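Local coordinates for protein glutamate--tRNA ligase (Elizabethkingia anophelis, PDB 6B1Z) that probably attaches glutamate to its cognate tRNA at the expense of ATP, as a class I glutamyl-tRNA synthetase (EC 6.1.1.17), at residues Glu94-Asp97 with Ile98-Tyr102; Glu156-Lys159 with Leu160-Lys164; Ala398-Val401 with Lys402-Tyr405. All coordinates share one frame; numbering follows the deposited sequence.

Interaction 1: residues Glu94-Asp97 with Ile98-Tyr102. With FMT (formic acid), chain B; EDO (1,2-ethanediol), chain S.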
# COMPACT_ATOMS: atom_id res chain seq x y z
N GLU A 94 -16.78 -20.60 -4.20
CA GLU A 94 -18.12 -20.81 -4.72
C GLU A 94 -18.12 -21.43 -6.11
O GLU A 94 -19.18 -21.51 -6.74
CB GLU A 94 -18.87 -19.48 -4.71
CG GLU A 94 -19.06 -18.96 -3.29
CD GLU A 94 -19.61 -17.55 -3.24
OE1 GLU A 94 -19.89 -17.00 -4.32
OE2 GLU A 94 -19.76 -17.00 -2.12
N ARG A 95 -16.97 -21.93 -6.57
CA ARG A 95 -16.82 -22.40 -7.95
C ARG A 95 -16.50 -23.89 -8.04
O ARG A 95 -15.91 -24.34 -9.03
CB ARG A 95 -15.75 -21.58 -8.67
CG ARG A 95 -16.10 -20.07 -8.75
CD ARG A 95 -14.98 -19.24 -9.34
NE ARG A 95 -14.68 -19.52 -10.75
CZ ARG A 95 -15.33 -18.99 -11.78
NH1 ARG A 95 -16.38 -18.19 -11.60
NH2 ARG A 95 -14.94 -19.32 -13.01
N ARG A 96 -16.91 -24.67 -7.03
CA ARG A 96 -16.47 -26.07 -6.97
C ARG A 96 -16.94 -26.88 -8.17
O ARG A 96 -16.20 -27.74 -8.67
CB ARG A 96 -16.93 -26.72 -5.66
CG ARG A 96 -16.99 -28.24 -5.75
CD ARG A 96 -17.41 -28.90 -4.45
NE ARG A 96 -16.36 -28.84 -3.43
CZ ARG A 96 -15.26 -29.60 -3.44
NH1 ARG A 96 -15.05 -30.47 -4.42
NH2 ARG A 96 -14.37 -29.47 -2.47
N ASP A 97 -18.16 -26.64 -8.67
CA ASP A 97 -18.65 -27.43 -9.80
C ASP A 97 -17.82 -27.17 -11.05
O ASP A 97 -17.57 -28.10 -11.84
CB ASP A 97 -20.13 -27.16 -10.04
CG ASP A 97 -21.03 -27.96 -9.12
OD1 ASP A 97 -20.52 -28.50 -8.11
OD2 ASP A 97 -22.24 -28.07 -9.42
N ILE A 98 -17.38 -25.93 -11.25
CA ILE A 98 -16.47 -25.61 -12.35
C ILE A 98 -15.16 -26.37 -12.19
O ILE A 98 -14.64 -26.97 -13.14
CB ILE A 98 -16.22 -24.09 -12.42
CG1 ILE A 98 -17.53 -23.36 -12.71
CG2 ILE A 98 -15.18 -23.75 -13.48
CD1 ILE A 98 -17.49 -21.85 -12.47
N TYR A 99 -14.61 -26.35 -10.98
CA TYR A 99 -13.33 -27.02 -10.76
C TYR A 99 -13.46 -28.52 -10.96
O TYR A 99 -12.54 -29.16 -11.50
CB TYR A 99 -12.81 -26.70 -9.36
CG TYR A 99 -12.58 -25.22 -9.11
CD1 TYR A 99 -12.07 -24.38 -10.10
CD2 TYR A 99 -12.89 -24.68 -7.87
CE1 TYR A 99 -11.86 -23.01 -9.83
CE2 TYR A 99 -12.69 -23.33 -7.60
CZ TYR A 99 -12.18 -22.51 -8.57
OH TYR A 99 -12.01 -21.17 -8.27
N ASP A 100 -14.57 -29.11 -10.52
CA ASP A 100 -14.77 -30.55 -10.69
C ASP A 100 -14.76 -30.93 -12.17
O ASP A 100 -14.19 -31.96 -12.55
CB ASP A 100 -16.08 -30.98 -10.05
CG ASP A 100 -16.02 -31.00 -8.54
OD1 ASP A 100 -14.94 -30.83 -7.95
OD2 ASP A 100 -17.11 -31.16 -7.93
N ARG A 101 -15.40 -30.11 -13.00
CA ARG A 101 -15.42 -30.36 -14.44
C ARG A 101 -14.00 -30.44 -15.00
O ARG A 101 -13.67 -31.36 -15.76
CB ARG A 101 -16.24 -29.25 -15.12
CG ARG A 101 -16.27 -29.27 -16.64
CD ARG A 101 -17.48 -28.49 -17.18
NE ARG A 101 -17.27 -27.04 -17.25
CZ ARG A 101 -17.92 -26.15 -16.50
NH1 ARG A 101 -18.84 -26.54 -15.62
NH2 ARG A 101 -17.65 -24.85 -16.64
N TYR A 102 -13.14 -29.50 -14.61
CA TYR A 102 -11.80 -29.45 -15.16
C TYR A 102 -10.85 -30.41 -14.48
O TYR A 102 -9.87 -30.84 -15.11
CB TYR A 102 -11.28 -28.01 -15.11
CG TYR A 102 -12.07 -27.15 -16.08
CD1 TYR A 102 -12.20 -27.53 -17.40
CD2 TYR A 102 -12.73 -26.01 -15.65
CE1 TYR A 102 -12.94 -26.78 -18.30
CE2 TYR A 102 -13.46 -25.25 -16.54
CZ TYR A 102 -13.56 -25.64 -17.86
OH TYR A 102 -14.29 -24.88 -18.74
C FMT B . -21.12 -25.67 -6.12
O1 FMT B . -20.36 -25.56 -7.08
O2 FMT B . -21.59 -24.72 -5.50
C1 EDO S . -25.09 -29.20 -5.71
O1 EDO S . -23.92 -28.47 -5.31
C2 EDO S . -25.19 -29.18 -7.22
O2 EDO S . -23.91 -29.47 -7.79
O HOH W 1 -19.37 -31.37 -9.28
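The shortest direct bond between the two segments runs from D100 N to R96 O and measures 2.8 Å. It belongs to the first turn of helix 96-106 in the catalytic domain, which packs on helix 210-220 where I98 and Y99 touch I216. One residue earlier, R95 holds the N-cap position, and R95 O accepts the amide Y99 N at 3.1 Å. The same R95 O lies over one face of the Y99 ring, offset toward its rim. CG of Y99 is anti to its own carbonyl carbon (chi1 -60°), which leans the ring back along the helix toward R95. There Y99 CZ meets R95 CB at 3.7 Å. The guanidinium and ring planes stand 66° apart, with Y99 OH at the guanidinium edge. I98 CD1 rests over the centre of one guanidinium face, 3.6 Å above the plane of R95. The polar ends go further: R95 NE and Y99 OH both bind D217, and R95 NH1 reaches the carbonyls of Y87 and P89.

Round the helix, R96 NH1 makes a loose salt bridge to D100 OD1 at 3.6 Å. R96 NH2 is bonded to the carbonyl of D205. A water donates to D100 OD2 at 2.6 Å and weakly to D97 OD1. D97 N donates to O1 of a formic acid at 2.9 Å, and an ethanediol donates to D97 OD2; both are probably from the crystallisation liquor. D97 OD1 lies 4.3 Å from D100 OD2. Repulsion between these carboxylates is probably eased by the shared water and the helix N terminus, with R96 acting on D100.

Interaction 2: residues Glu156-Lys159 with Leu160-Lys164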
# COMPACT_ATOMS: atom_id res chain seq x y z
N GLU A 156 -3.13 -52.08 -6.70
CA GLU A 156 -3.09 -51.43 -5.40
C GLU A 156 -3.81 -50.08 -5.43
O GLU A 156 -4.52 -49.74 -4.48
CB GLU A 156 -1.64 -51.25 -4.93
CG GLU A 156 -1.54 -50.82 -3.48
CD GLU A 156 -0.11 -50.78 -2.97
OE1 GLU A 156 0.80 -51.25 -3.69
OE2 GLU A 156 0.10 -50.27 -1.85
N VAL A 157 -3.65 -49.32 -6.51
CA VAL A 157 -4.38 -48.06 -6.64
C VAL A 157 -5.88 -48.32 -6.63
O VAL A 157 -6.64 -47.63 -5.94
CB VAL A 157 -3.95 -47.31 -7.91
CG1 VAL A 157 -4.77 -46.04 -8.08
CG2 VAL A 157 -2.47 -47.00 -7.86
N LYS A 158 -6.32 -49.32 -7.39
CA LYS A 158 -7.74 -49.70 -7.40
C LYS A 158 -8.21 -50.03 -5.99
O LYS A 158 -9.27 -49.55 -5.55
CB LYS A 158 -7.93 -50.89 -8.34
CG LYS A 158 -9.37 -51.36 -8.51
CD LYS A 158 -9.40 -52.64 -9.35
CE LYS A 158 -10.82 -53.00 -9.78
NZ LYS A 158 -11.70 -53.29 -8.63
N LYS A 159 -7.42 -50.80 -5.26
CA LYS A 159 -7.74 -51.16 -3.89
C LYS A 159 -7.86 -49.91 -3.01
O LYS A 159 -8.84 -49.75 -2.28
CB LYS A 159 -6.65 -52.10 -3.36
CG LYS A 159 -6.79 -52.55 -1.92
CD LYS A 159 -5.49 -53.22 -1.49
CE LYS A 159 -5.60 -53.87 -0.13
NZ LYS A 159 -4.37 -54.64 0.18
N LEU A 160 -6.88 -49.01 -3.10
CA LEU A 160 -6.89 -47.82 -2.27
C LEU A 160 -8.13 -46.96 -2.54
O LEU A 160 -8.71 -46.39 -1.61
CB LEU A 160 -5.62 -47.00 -2.49
CG LEU A 160 -4.31 -47.66 -2.04
CD1 LEU A 160 -3.09 -46.90 -2.54
CD2 LEU A 160 -4.28 -47.78 -0.51
N LEU A 161 -8.55 -46.87 -3.80
CA LEU A 161 -9.71 -46.05 -4.12
C LEU A 161 -11.00 -46.69 -3.63
O LEU A 161 -11.91 -45.99 -3.19
CB LEU A 161 -9.77 -45.79 -5.63
CG LEU A 161 -8.63 -44.92 -6.19
CD1 LEU A 161 -8.74 -44.78 -7.70
CD2 LEU A 161 -8.64 -43.55 -5.52
N GLU A 162 -11.08 -48.03 -3.68
CA GLU A 162 -12.23 -48.71 -3.09
C GLU A 162 -12.32 -48.43 -1.60
O GLU A 162 -13.42 -48.25 -1.06
CB GLU A 162 -12.13 -50.22 -3.33
CG GLU A 162 -12.26 -50.65 -4.78
CD GLU A 162 -12.04 -52.14 -4.96
OE1 GLU A 162 -12.07 -52.87 -3.95
OE2 GLU A 162 -11.83 -52.58 -6.11
N GLU A 163 -11.18 -48.37 -0.91
CA GLU A 163 -11.13 -48.10 0.52
C GLU A 163 -11.32 -46.63 0.86
O GLU A 163 -11.23 -46.27 2.04
CB GLU A 163 -9.80 -48.60 1.09
CG GLU A 163 -9.62 -50.11 1.02
CD GLU A 163 -8.22 -50.55 1.39
OE1 GLU A 163 -7.36 -49.68 1.63
OE2 GLU A 163 -7.97 -51.77 1.44
N LYS A 164 -11.56 -45.77 -0.14
CA LYS A 164 -11.75 -44.33 0.08
C LYS A 164 -10.51 -43.70 0.71
O LYS A 164 -10.60 -42.80 1.55
CB LYS A 164 -12.99 -44.05 0.92
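E156 O begins the ladder of i to i+4 bonds here, taking L160 N at 2.8 Å. The CG of L160 leans back over that carbonyl, 3.2 Å from E156 O. V157 O accepts L161 N in turn. Next to this bond V157 and L161 run alongside each other in the same direction, with V157 CG1 4.2 Å from L161 CD1.

K158 makes the salt bridge of this turn. Its chain runs out extended and bends only at the last torsion (chi4 -63°). The bend turns NZ onto E162 OE2, with a short hydrogen bond of 2.6 Å between K158 NZ and E162 OE2. The ammonium meets that oxygen nearly in line with its C-O bond.

K159 stays extended to its end. It passes E163 with its carbons, K159 CE lying 3.5 Å from E163 OE2, while the two charged ends remain 4.8 Å apart (K159 NZ to E163 OE2). K159 O accepts E163 N.

A Schellman motif at K164 then ends the helix. Helix 154-162 lies at the surface, between helix 119-131 and strand 168-171 in the chain. V157 and L160 pack on L152 before it, and L161 packs on Y167 just ahead of the strand.

Interaction 3: residues Ala398-Val401 with Lys402-Tyr405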
# COMPACT_ATOMS: atom_id res chain seq x y z
N ALA A 398 3.43 22.29 6.15
CA ALA A 398 2.92 21.05 6.71
C ALA A 398 3.11 19.88 5.76
O ALA A 398 3.04 20.01 4.54
CB ALA A 398 1.43 21.19 7.03
N THR A 399 3.35 18.70 6.35
CA THR A 399 3.34 17.45 5.61
C THR A 399 2.02 16.70 5.78
O THR A 399 1.58 16.02 4.85
CB THR A 399 4.51 16.58 6.06
OG1 THR A 399 5.72 17.34 5.93
CG2 THR A 399 4.64 15.30 5.21
N PHE A 400 1.39 16.87 6.94
CA PHE A 400 0.10 16.28 7.28
C PHE A 400 -0.76 17.38 7.90
O PHE A 400 -0.22 18.30 8.52
CB PHE A 400 0.25 15.12 8.29
CG PHE A 400 1.14 14.02 7.79
CD1 PHE A 400 0.63 13.05 6.96
CD2 PHE A 400 2.49 14.00 8.11
CE1 PHE A 400 1.44 12.05 6.47
CE2 PHE A 400 3.31 13.00 7.63
CZ PHE A 400 2.79 12.01 6.80
N VAL A 401 -2.08 17.26 7.75
CA VAL A 401 -2.98 18.28 8.32
C VAL A 401 -2.73 18.45 9.82
O VAL A 401 -2.76 19.58 10.33
CB VAL A 401 -4.45 17.94 8.02
CG1 VAL A 401 -5.38 18.85 8.82
CG2 VAL A 401 -4.70 18.05 6.55
N LYS A 402 -2.45 17.36 10.54
CA LYS A 402 -2.25 17.47 11.99
C LYS A 402 -1.07 18.38 12.34
O LYS A 402 -1.04 18.95 13.43
CB LYS A 402 -2.05 16.09 12.61
CG LYS A 402 -0.68 15.45 12.33
CD LYS A 402 -0.58 14.03 12.87
CE LYS A 402 0.37 13.20 12.01
NZ LYS A 402 0.10 11.72 12.07
N ASP A 403 -0.09 18.52 11.42
CA ASP A 403 1.06 19.39 11.67
C ASP A 403 0.63 20.84 11.87
O ASP A 403 1.31 21.60 12.57
CB ASP A 403 2.05 19.37 10.50
CG ASP A 403 2.63 18.01 10.21
OD1 ASP A 403 2.51 17.09 11.05
OD2 ASP A 403 3.25 17.89 9.13
N ILE A 404 -0.48 21.24 11.24
CA ILE A 404 -0.96 22.62 11.37
C ILE A 404 -1.31 22.94 12.82
O ILE A 404 -1.10 24.08 13.28
CB ILE A 404 -2.15 22.83 10.42
CG1 ILE A 404 -1.72 22.62 8.97
CG2 ILE A 404 -2.74 24.25 10.59
CD1 ILE A 404 -2.88 22.67 7.97
N TYR A 405 -1.82 21.96 13.57
CA TYR A 405 -1.98 22.16 15.01
C TYR A 405 -0.68 21.91 15.77
O TYR A 405 -0.25 22.73 16.58
CB TYR A 405 -3.08 21.26 15.56
CG TYR A 405 -3.14 21.34 17.08
CD1 TYR A 405 -3.65 22.47 17.71
CD2 TYR A 405 -2.64 20.31 17.87
CE1 TYR A 405 -3.68 22.56 19.08
CE2 TYR A 405 -2.65 20.40 19.25
CZ TYR A 405 -3.18 21.53 19.85
OH TYR A 405 -3.20 21.62 21.22
O HOH W 2 6.02 18.25 8.58
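D403 reaches back from the first turn of helix 401-406, in the anticodon-binding domain, to the loop residues A398, T399 and F400. Its CB lies 3.2 Å from F400 O and also touches the methyl group of A398. CG sits beside the backbone N and anti to the carbonyl carbon (chi1 -61°), a torsion that folds the carboxylate back toward F400. OD1 passes near F400 CB. OD2 takes the polar contacts. It accepts T399 N at 2.9 Å, on the anti side and a little out of the carboxylate plane. It accepts F400 N as well, at 3.0 Å from D403 OD2, but this donor comes from well above the plane. A water gives D403 OD2 a third bond, at 2.8 Å, and this water is also bonded to T399 OG1. The F400 ring plane stands 89° from the carboxylate, and the ring itself meets Y302 edge to face.

The backbone answers in the other direction. D403 N donates to F400 O at 2.9 Å. I404 N donates to V401 O at 3.0 Å. Both are i to i+3 bonds, as in a tight turn. I404 CG1 also lies against A398 CB at 4.0 Å. The same buried side includes L359 of helix 348-361, which A398 and V401 touch, and F371 of helix 364-377, which I404 touches. T399 O takes a bond from N355, further joining the loop to helix 348-361.

D403 thus pairs with two consecutive loop amides through one oxygen while its own amide binds F400 O. Three donors on one oxygen probably favour the ionised carboxylate, and this reciprocal bonding probably helps to set how the loop enters the helix.

From the N terminus, interaction 1 comes first, at the start of helix 96-106. Interaction 2 follows in helix 154-162, and interaction 3 lies where a loop enters helix 401-406. Each joins adjoining residues of one continuous stretch, so none closes a long loop. They follow in series, without nesting or crossing. Interactions 1 and 2 share the catalytic domain, their centres about 24 Å apart. Interaction 3 belongs to the anticodon-binding domain, on the opposite side of the chain's centre, with its centre about 53 Å from that of interaction 1. Interaction 1 ties its helix to helix 210-220, interaction 2 stays at the surface, and interaction 3 joins neighbouring helices of the anticodon-binding part.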